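Local coordinates for conserved hypothetical protein (Streptococcus pneumoniae, PDB 2GK4) that is of unknown function but, as a member of the DNA/pantothenate metabolism flavoprotein family, probably takes part in coenzyme A synthesis, at residues I174-L179 and N208-V213; E106-S111 and V135-K140; L186-D191 and E221-K226. One frame throughout, in Å; residues are numbered along the deposited sequence. Where two conformers were deposited one is given.

Interactions 1 and 3 belong to the main alpha-beta-alpha sandwich, with centres 10 Å apart; interaction 2 sits in a separate arm, its centre 38 Å from that of interaction 1 and 41 Å from that of interaction 3. Along the chain interaction 2 closes first; then 174-179, 186-191, 208-213 and 221-226 alternate between interactions 1 and 3. Helix 168-182 leads into strand 186-191, and strand 210-213 into helix 216-228, interweaving the two contacts around the antiparallel end of the eight-stranded sheet. E206 joins them: its backbone O accepts a hydrogen bond from R176 NE and its carboxylate pairs with K226. Interaction 2 packs helix 105-110 on a two-stranded sheet that continues into the second subunit, so the arm forms part of the dimer interface.

Interaction 1 (I174-L179 and N208-V213); sequences IARKSL and NQLQTV
R176 reaches from helix 168-182 to the chain entering strand 210-213, the outermost strand at this end of the alpha-beta-alpha sandwich, and its NH1 does nearly all the touching. The close part is small. NH1 lies 3.5 Å from L210 CD2 and 3.6 Å from the backbone N of Q209, with N208 C a little farther, at 3.9 Å. L210 CD2, Q209 N and N208 C all approach the guanidinium obliquely, while Q209 C lies at the edge in the plane. The arginine gets there because its CB already points toward 208-213 and the chain runs extended from CG to NE, chi3 being 173°. L210's CB points neither at the helix nor from it, but the end of the side chain comes nearer, and the two side chains cross at about a right angle.

The rest is loose. The CB bonds of N208 and Q209 point away from the helix, and both residues are exposed, as is L210. On the helix, A175 looks inward instead and packs on I187, A189 and V205 of the sheet, so the buried work of the helix is done beside this contact rather than in it.

Since R176 NH1 and Q209 N both carry hydrogens, their approach is a contact and not a bond. NE gives a hydrogen bond to the backbone O of E206, in the turn between strands 202-205 and 210-213, and NH1 too has a hydrogen-bond partner close to the two segments. The chemistry therefore implies that R176 is probably positioned by its bonds next to the contact, with L210 and the Q209 backbone packing on it.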
loop_
_atom_site.group_PDB
_atom_site.type_symbol
_atom_site.label_atom_id
_atom_site.label_comp_id
_atom_site.label_asym_id
_atom_site.label_seq_id
_atom_site.Cartn_x
_atom_site.Cartn_y
_atom_site.Cartn_z
ATOM N N ILE A 174 22.091 18.919 -4.980
ATOM C CA ILE A 174 21.590 17.850 -4.096
ATOM C C ILE A 174 22.169 16.456 -4.431
ATOM O O ILE A 174 22.551 15.689 -3.520
ATOM C CB ILE A 174 20.050 17.814 -4.104
ATOM C CG1 ILE A 174 19.476 19.174 -3.655
ATOM C CG2 ILE A 174 19.488 16.616 -3.249
ATOM C CD1 ILE A 174 19.851 19.614 -2.216
ATOM N N ALA A 175 22.217 16.118 -5.717
ATOM C CA ALA A 175 22.828 14.857 -6.148
ATOM C C ALA A 175 24.290 14.750 -5.727
ATOM O O ALA A 175 24.723 13.687 -5.258
ATOM C CB ALA A 175 22.681 14.662 -7.664
ATOM N N ARG A 176 25.059 15.834 -5.867
ATOM C CA ARG A 176 26.464 15.797 -5.460
ATOM C C ARG A 176 26.680 15.622 -3.965
ATOM O O ARG A 176 27.608 14.934 -3.552
ATOM C CB ARG A 176 27.215 17.015 -5.976
ATOM C CG ARG A 176 27.556 16.804 -7.433
ATOM C CD ARG A 176 28.426 17.848 -8.006
ATOM N NE ARG A 176 28.785 17.415 -9.347
ATOM C CZ ARG A 176 28.994 18.214 -10.379
ATOM N NH1 ARG A 176 29.319 17.664 -11.549
ATOM N NH2 ARG A 176 28.916 19.540 -10.253
ATOM N N LYS A 177 25.811 16.228 -3.171
ATOM C CA LYS A 177 25.836 16.046 -1.729
ATOM C C LYS A 177 25.626 14.564 -1.396
ATOM O O LYS A 177 26.316 14.010 -0.540
ATOM C CB LYS A 177 24.775 16.928 -1.077
ATOM C CG LYS A 177 25.144 18.442 -1.044
ATOM C CD LYS A 177 24.056 19.216 -0.306
ATOM C CE LYS A 177 24.259 20.739 -0.399
ATOM N NZ LYS A 177 25.678 21.140 -0.302
ATOM N N SER A 178 24.689 13.934 -2.107
ATOM C CA SER A 178 24.390 12.506 -1.980
ATOM C C SER A 178 25.552 11.620 -2.438
ATOM O O SER A 178 25.877 10.612 -1.794
ATOM C CB SER A 178 23.121 12.179 -2.770
ATOM O OG SER A 178 22.879 10.782 -2.764
ATOM N N LEU A 179 26.189 11.986 -3.547
ATOM C CA LEU A 179 27.418 11.309 -3.973
ATOM C C LEU A 179 28.458 11.193 -2.871
ATOM O O LEU A 179 29.013 10.112 -2.639
ATOM C CB LEU A 179 28.037 12.057 -5.154
ATOM C CG LEU A 179 27.868 11.507 -6.554
ATOM C CD1 LEU A 179 29.134 10.893 -7.043
ATOM C CD2 LEU A 179 26.825 10.487 -6.548
ATOM N N ASN A 208 32.778 15.307 -10.865
ATOM C CA ASN A 208 33.270 16.417 -11.682
ATOM C C ASN A 208 32.716 16.469 -13.108
ATOM O O ASN A 208 33.243 17.224 -13.950
ATOM C CB ASN A 208 34.799 16.339 -11.808
ATOM C CG ASN A 208 35.526 16.587 -10.488
ATOM O OD1 ASN A 208 35.112 17.402 -9.665
ATOM N ND2 ASN A 208 36.609 15.859 -10.281
ATOM N N GLN A 209 31.701 15.669 -13.420
ATOM C CA GLN A 209 31.072 15.801 -14.724
ATOM C C GLN A 209 29.622 15.405 -14.676
ATOM O O GLN A 209 29.172 14.752 -13.735
ATOM C CB GLN A 209 31.779 14.994 -15.811
ATOM C CG GLN A 209 32.405 13.712 -15.353
ATOM C CD GLN A 209 33.573 13.325 -16.232
ATOM O OE1 GLN A 209 34.727 13.509 -15.856
ATOM N NE2 GLN A 209 33.280 12.809 -17.426
ATOM N N LEU A 210 28.936 15.807 -15.733
ATOM C CA LEU A 210 27.517 15.590 -15.906
ATOM C C LEU A 210 27.244 15.029 -17.285
ATOM O O LEU A 210 27.973 15.311 -18.256
ATOM C CB LEU A 210 26.769 16.936 -15.818
ATOM C CG LEU A 210 26.883 17.783 -14.546
ATOM C CD1 LEU A 210 26.082 19.067 -14.750
ATOM C CD2 LEU A 210 26.412 17.029 -13.307
ATOM N N GLN A 211 26.186 14.239 -17.395
ATOM C CA GLN A 211 25.664 13.883 -18.702
ATOM C C GLN A 211 24.159 13.930 -18.543
ATOM O O GLN A 211 23.654 13.747 -17.447
ATOM C CB GLN A 211 26.142 12.497 -19.144
ATOM C CG GLN A 211 25.770 12.130 -20.602
ATOM C CD GLN A 211 26.575 10.957 -21.161
ATOM O OE1 GLN A 211 27.537 10.506 -20.554
ATOM N NE2 GLN A 211 26.176 10.463 -22.325
ATOM N N THR A 212 23.455 14.220 -19.628
ATOM C CA THR A 212 21.992 14.261 -19.595
ATOM C C THR A 212 21.381 13.321 -20.590
ATOM O O THR A 212 21.973 13.030 -21.635
ATOM C CB THR A 212 21.428 15.675 -19.854
ATOM O OG1 THR A 212 21.852 16.116 -21.158
ATOM C CG2 THR A 212 21.955 16.669 -18.829
ATOM N N VAL A 213 20.179 12.852 -20.266
ATOM C CA VAL A 213 19.419 11.974 -21.142
ATOM C C VAL A 213 17.933 12.367 -21.116
ATOM O O VAL A 213 17.474 13.070 -20.215
ATOM C CB VAL A 213 19.560 10.460 -20.762
ATOM C CG1 VAL A 213 20.979 9.941 -21.013
ATOM C CG2 VAL A 213 19.109 10.238 -19.322
#

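Interaction 2 (E106-S111 and V135-K140); sequences EEVQAS and VLFLKK
V108 and V135 bring helix 105-110 up to strand 133-140 with 7.7 Å between their CA atoms, the nearest backbone approach of the two segments. The strand pairs with 97-104 in a two-stranded antiparallel sheet, a projecting arm well away from the Rossmann-like body, and the short helix follows directly on strand 97-104. It is one valine that bridges the gap.

V108 points its CB at the strand and presents both methyls. CG2 does most of the touching: it is 3.8 Å from V135 CB and almost as near to both of that residue's methyls, so it rests against the whole branched end of V135 rather than one atom of it. The two valines meet at a slant. F137, two residues on and on the same side of the strand, comes at V108 from the opposite direction. The methyls meet the rim of its ring, not a face; CG2 is 3.9 Å from F137 CE1, near the ring plane. The ring also stacks with F117.

All three residues are buried, and the second subunit helps to bury them. Residues 135-138 pair antiparallel with a strand of that subunit, so the sheet runs on across the interface; V108 packs on L114 of the other chain, V135 on V135 of the other chain. The cluster is thus part of the dimer core of the arm. With V108 CG1 anti to the backbone N (chi1 -175°), that second methyl lies in the ring plane, 4.0 Å from F137 CZ.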
loop_
_atom_site.group_PDB
_atom_site.type_symbol
_atom_site.label_atom_id
_atom_site.label_comp_id
_atom_site.label_asym_id
_atom_site.label_seq_id
_atom_site.Cartn_x
_atom_site.Cartn_y
_atom_site.Cartn_z
ATOM N N GLU A 106 -7.232 13.008 20.988
ATOM C CA GLU A 106 -7.444 13.368 22.392
ATOM C C GLU A 106 -6.259 13.002 23.298
ATOM O O GLU A 106 -5.824 13.826 24.101
ATOM C CB GLU A 106 -8.761 12.774 22.913
ATOM C CG GLU A 106 -9.087 11.386 22.347
ATOM C CD GLU A 106 -9.967 11.419 21.088
ATOM O OE1 GLU A 106 -11.191 11.666 21.236
ATOM O OE2 GLU A 106 -9.440 11.171 19.975
ATOM N N GLU A 107 -5.723 11.787 23.144
ATOM C CA GLU A 107 -4.502 11.375 23.875
ATOM C C GLU A 107 -3.322 12.305 23.560
ATOM O O GLU A 107 -2.559 12.679 24.458
ATOM C CB GLU A 107 -4.115 9.906 23.602
ATOM C CG GLU A 107 -3.054 9.384 24.596
ATOM C CD GLU A 107 -2.373 8.061 24.196
ATOM O OE1 GLU A 107 -2.803 7.391 23.246
ATOM O OE2 GLU A 107 -1.396 7.675 24.871
ATOM N N VAL A 108 -3.166 12.683 22.290
ATOM C CA VAL A 108 -2.106 13.623 21.887
ATOM C C VAL A 108 -2.322 15.008 22.517
ATOM O O VAL A 108 -1.393 15.627 23.033
ATOM C CB VAL A 108 -1.983 13.747 20.355
ATOM C CG1 VAL A 108 -0.785 14.647 19.960
ATOM C CG2 VAL A 108 -1.799 12.332 19.727
ATOM N N GLN A 109 -3.560 15.480 22.475
ATOM C CA GLN A 109 -3.903 16.770 23.072
ATOM C C GLN A 109 -3.616 16.844 24.576
ATOM O O GLN A 109 -3.257 17.909 25.095
ATOM C CB GLN A 109 -5.358 17.099 22.773
ATOM C CG GLN A 109 -5.512 17.705 21.391
ATOM C CD GLN A 109 -6.959 17.966 20.994
ATOM O OE1 GLN A 109 -7.848 17.150 21.250
ATOM N NE2 GLN A 109 -7.195 19.111 20.355
ATOM N N ALA A 110 -3.777 15.720 25.265
ATOM C CA ALA A 110 -3.600 15.670 26.714
ATOM C C ALA A 110 -2.130 15.563 27.117
ATOM O O ALA A 110 -1.794 15.718 28.291
ATOM C CB ALA A 110 -4.377 14.519 27.295
ATOM N N SER A 111 -1.255 15.292 26.155
ATOM C CA SER A 111 0.161 15.075 26.458
ATOM C C SER A 111 0.883 16.397 26.738
ATOM O O SER A 111 0.592 17.425 26.121
ATOM C CB SER A 111 0.841 14.351 25.292
ATOM O OG SER A 111 2.253 14.352 25.423
ATOM N N VAL A 135 -3.759 9.973 14.975
ATOM C CA VAL A 135 -2.449 10.591 14.850
ATOM C C VAL A 135 -1.401 9.498 14.895
ATOM O O VAL A 135 -1.369 8.715 15.845
ATOM C CB VAL A 135 -2.175 11.561 16.026
ATOM C CG1 VAL A 135 -0.830 12.248 15.855
ATOM C CG2 VAL A 135 -3.270 12.589 16.140
ATOM N N LEU A 136 -0.562 9.452 13.874
ATOM C CA LEU A 136 0.512 8.454 13.786
ATOM C C LEU A 136 1.875 9.133 13.938
ATOM O O LEU A 136 2.163 10.093 13.216
ATOM C CB LEU A 136 0.426 7.695 12.436
ATOM C CG LEU A 136 1.588 6.727 12.138
ATOM C CD1 LEU A 136 1.548 5.544 13.081
ATOM C CD2 LEU A 136 1.564 6.283 10.652
ATOM N N PHE A 137 2.695 8.624 14.871
ATOM C CA PHE A 137 4.070 9.093 15.071
ATOM C C PHE A 137 4.992 8.131 14.351
ATOM O O PHE A 137 4.841 6.913 14.491
ATOM C CB PHE A 137 4.407 9.143 16.569
ATOM C CG PHE A 137 3.565 10.151 17.332
ATOM C CD1 PHE A 137 2.302 9.793 17.817
ATOM C CD2 PHE A 137 4.009 11.469 17.490
ATOM C CE1 PHE A 137 1.489 10.729 18.491
ATOM C CE2 PHE A 137 3.212 12.427 18.167
ATOM C CZ PHE A 137 1.956 12.058 18.659
ATOM N N LEU A 138 5.951 8.681 13.611
ATOM C CA LEU A 138 6.887 7.866 12.840
ATOM C C LEU A 138 8.294 8.323 13.165
ATOM O O LEU A 138 8.523 9.538 13.370
ATOM C CB LEU A 138 6.632 8.019 11.346
ATOM C CG LEU A 138 5.229 7.696 10.809
ATOM C CD1 LEU A 138 4.332 8.939 10.830
ATOM C CD2 LEU A 138 5.359 7.132 9.410
ATOM N N LYS A 139 9.224 7.373 13.233
ATOM C CA LYS A 139 10.664 7.733 13.422
ATOM C C LYS A 139 11.464 7.490 12.129
ATOM O O LYS A 139 11.012 6.754 11.255
ATOM C CB LYS A 139 11.267 6.895 14.547
ATOM C CG LYS A 139 11.471 5.412 14.198
ATOM C CD LYS A 139 12.031 4.590 15.371
ATOM C CE LYS A 139 12.477 3.215 14.904
ATOM N NZ LYS A 139 12.918 2.387 16.108
ATOM N N LYS A 140 12.659 8.081 12.024
ATOM C CA LYS A 140 13.548 7.752 10.915
ATOM C C LYS A 140 13.873 6.269 10.776
ATOM O O LYS A 140 14.117 5.539 11.777
ATOM C CB LYS A 140 14.850 8.540 11.007
ATOM C CG LYS A 140 14.725 9.971 10.566
ATOM C CD LYS A 140 16.108 10.599 10.410
ATOM C CE LYS A 140 16.000 12.112 10.287
ATOM N NZ LYS A 140 17.278 12.799 10.645
#

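Interaction 3 (L186-D191 and E221-K226); sequences LIIAND and ELLLEK
L223 of helix 216-228 packs against L186 and I188 of strand 186-191, a helix-on-sheet contact of the Rossmann-like alpha-beta-alpha sandwich. Segments 186-191 and 221-226 run nearly antiparallel (171°), their axes coming within 12.0 Å. The strand is an inner one, flanked by 156-163 and 202-205. Its alternate residues I187 and A189 face helix 168-182, so the two helices take opposite faces of the sheet.

L223 can be traced outward from its CB, which points neither toward nor away from the strand; with chi1 at -91°, off a staggered value, the branch end comes nearer. CG then comes 3.9 Å from I188 CD1. Beyond it the branch splits: CD1 meets the same I188 CD1 at 3.8 Å, while CD2 touches I188 CD1 and also L186 CD2, each at 4.0 Å. The leucine fork thus takes the end methyl of I188 against all three of its carbons and hands one branch on to L186. F204 of the neighbouring strand packs beside L186, I188 and K226, and L223 also touches I158.

One turn along, K226 adds its aliphatic part. The lysine bends at chi3 (93°) and chi4, laying CD and CE against L186 CD2 while NZ forms a salt bridge with E206. The charge is therefore met by a carboxylate, and the greasy stem closes the apolar patch near the start of the strand. L186 CD2 ends up with K226 CD at 3.9 Å and K226 CE at 3.8 Å.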
loop_
_atom_site.group_PDB
_atom_site.type_symbol
_atom_site.label_atom_id
_atom_site.label_comp_id
_atom_site.label_asym_id
_atom_site.label_seq_id
_atom_site.Cartn_x
_atom_site.Cartn_y
_atom_site.Cartn_z
ATOM N N LEU A 186 27.990 7.424 -8.920
ATOM C CA LEU A 186 27.105 8.046 -9.876
ATOM C C LEU A 186 25.769 8.199 -9.193
ATOM O O LEU A 186 25.299 7.260 -8.541
ATOM C CB LEU A 186 26.945 7.150 -11.105
ATOM C CG LEU A 186 25.842 7.498 -12.110
ATOM C CD1 LEU A 186 26.148 8.886 -12.751
ATOM C CD2 LEU A 186 25.763 6.402 -13.212
ATOM N N ILE A 187 25.172 9.389 -9.320
ATOM C CA ILE A 187 23.778 9.598 -8.918
ATOM C C ILE A 187 22.982 10.074 -10.129
ATOM O O ILE A 187 23.321 11.091 -10.762
ATOM C CB ILE A 187 23.631 10.655 -7.762
ATOM C CG1 ILE A 187 24.274 10.196 -6.441
ATOM C CG2 ILE A 187 22.188 10.964 -7.498
ATOM C CD1 ILE A 187 23.678 8.934 -5.828
ATOM N N ILE A 188 21.912 9.355 -10.446
ATOM C CA ILE A 188 21.024 9.726 -11.538
ATOM C C ILE A 188 19.896 10.577 -10.943
ATOM O O ILE A 188 19.008 10.072 -10.213
ATOM C CB ILE A 188 20.538 8.488 -12.291
ATOM C CG1 ILE A 188 21.747 7.737 -12.893
ATOM C CG2 ILE A 188 19.488 8.848 -13.386
ATOM C CD1 ILE A 188 21.411 6.384 -13.431
ATOM N N ALA A 189 19.964 11.870 -11.214
ATOM C CA ALA A 189 19.045 12.832 -10.614
ATOM C C ALA A 189 17.909 13.141 -11.593
ATOM O O ALA A 189 18.131 13.211 -12.797
ATOM C CB ALA A 189 19.784 14.112 -10.229
ATOM N N ASN A 190 16.705 13.291 -11.072
ATOM C CA ASN A 190 15.556 13.597 -11.912
ATOM C C ASN A 190 14.480 14.351 -11.155
ATOM O O ASN A 190 14.452 14.327 -9.917
ATOM C CB ASN A 190 15.038 12.344 -12.630
ATOM C CG ASN A 190 14.575 11.198 -11.674
ATOM O OD1 ASN A 190 13.693 10.435 -12.053
ATOM N ND2 ASN A 190 15.193 11.039 -10.511
ATOM N N ASP A 191 13.619 15.023 -11.918
ATOM C CA ASP A 191 12.587 15.902 -11.388
ATOM C C ASP A 191 11.281 15.247 -11.820
ATOM O O ASP A 191 11.079 14.901 -12.997
ATOM C CB ASP A 191 12.746 17.307 -12.004
ATOM C CG ASP A 191 11.791 18.341 -11.428
ATOM O OD1 ASP A 191 10.653 17.987 -11.005
ATOM O OD2 ASP A 191 12.181 19.536 -11.435
ATOM N N GLU A 221 20.375 2.657 -21.489
ATOM C CA GLU A 221 21.438 2.491 -22.467
ATOM C C GLU A 221 22.763 3.082 -21.968
ATOM O O GLU A 221 23.819 2.460 -22.080
ATOM C CB GLU A 221 20.989 3.078 -23.826
ATOM C CG GLU A 221 19.787 2.308 -24.426
ATOM C CD GLU A 221 19.060 3.015 -25.579
ATOM O OE1 GLU A 221 19.273 4.224 -25.803
ATOM O OE2 GLU A 221 18.264 2.338 -26.275
ATOM N N LEU A 222 22.686 4.275 -21.383
ATOM C CA LEU A 222 23.841 4.953 -20.808
ATOM C C LEU A 222 24.386 4.195 -19.590
ATOM O O LEU A 222 25.606 4.017 -19.445
ATOM C CB LEU A 222 23.514 6.417 -20.471
ATOM C CG LEU A 222 24.714 7.247 -19.969
ATOM C CD1 LEU A 222 25.883 7.188 -20.934
ATOM C CD2 LEU A 222 24.305 8.699 -19.709
ATOM N N LEU A 223 23.506 3.728 -18.710
ATOM C CA LEU A 223 23.971 2.899 -17.609
ATOM C C LEU A 223 24.675 1.679 -18.159
ATOM O O LEU A 223 25.709 1.296 -17.632
ATOM C CB LEU A 223 22.826 2.438 -16.712
ATOM C CG LEU A 223 22.502 3.347 -15.542
ATOM C CD1 LEU A 223 21.125 2.936 -14.965
ATOM C CD2 LEU A 223 23.595 3.259 -14.472
ATOM N N LEU A 224 24.130 1.073 -19.220
ATOM C CA LEU A 224 24.811 -0.091 -19.816
ATOM C C LEU A 224 26.235 0.268 -20.250
ATOM O O LEU A 224 27.194 -0.460 -19.944
ATOM C CB LEU A 224 23.982 -0.725 -20.952
ATOM C CG LEU A 224 24.659 -1.904 -21.705
ATOM C CD1 LEU A 224 24.926 -3.078 -20.778
ATOM C CD2 LEU A 224 23.779 -2.367 -22.894
ATOM N N GLU A 225 26.368 1.403 -20.931
ATOM C CA GLU A 225 27.662 1.901 -21.380
ATOM C C GLU A 225 28.632 2.126 -20.214
ATOM O O GLU A 225 29.807 1.763 -20.288
ATOM C CB GLU A 225 27.458 3.197 -22.180
ATOM C CG GLU A 225 28.729 3.820 -22.737
ATOM C CD GLU A 225 28.496 5.238 -23.231
ATOM O OE1 GLU A 225 27.694 5.393 -24.168
ATOM O OE2 GLU A 225 29.115 6.183 -22.687
ATOM N N LYS A 226 28.135 2.725 -19.134
ATOM C CA LYS A 226 28.972 3.034 -17.984
ATOM C C LYS A 226 29.415 1.764 -17.283
ATOM O O LYS A 226 30.570 1.651 -16.825
ATOM C CB LYS A 226 28.237 3.983 -17.042
ATOM C CG LYS A 226 28.134 5.393 -17.634
ATOM C CD LYS A 226 27.472 6.348 -16.675
ATOM C CE LYS A 226 28.500 7.077 -15.824
ATOM N NZ LYS A 226 29.492 7.850 -16.646
#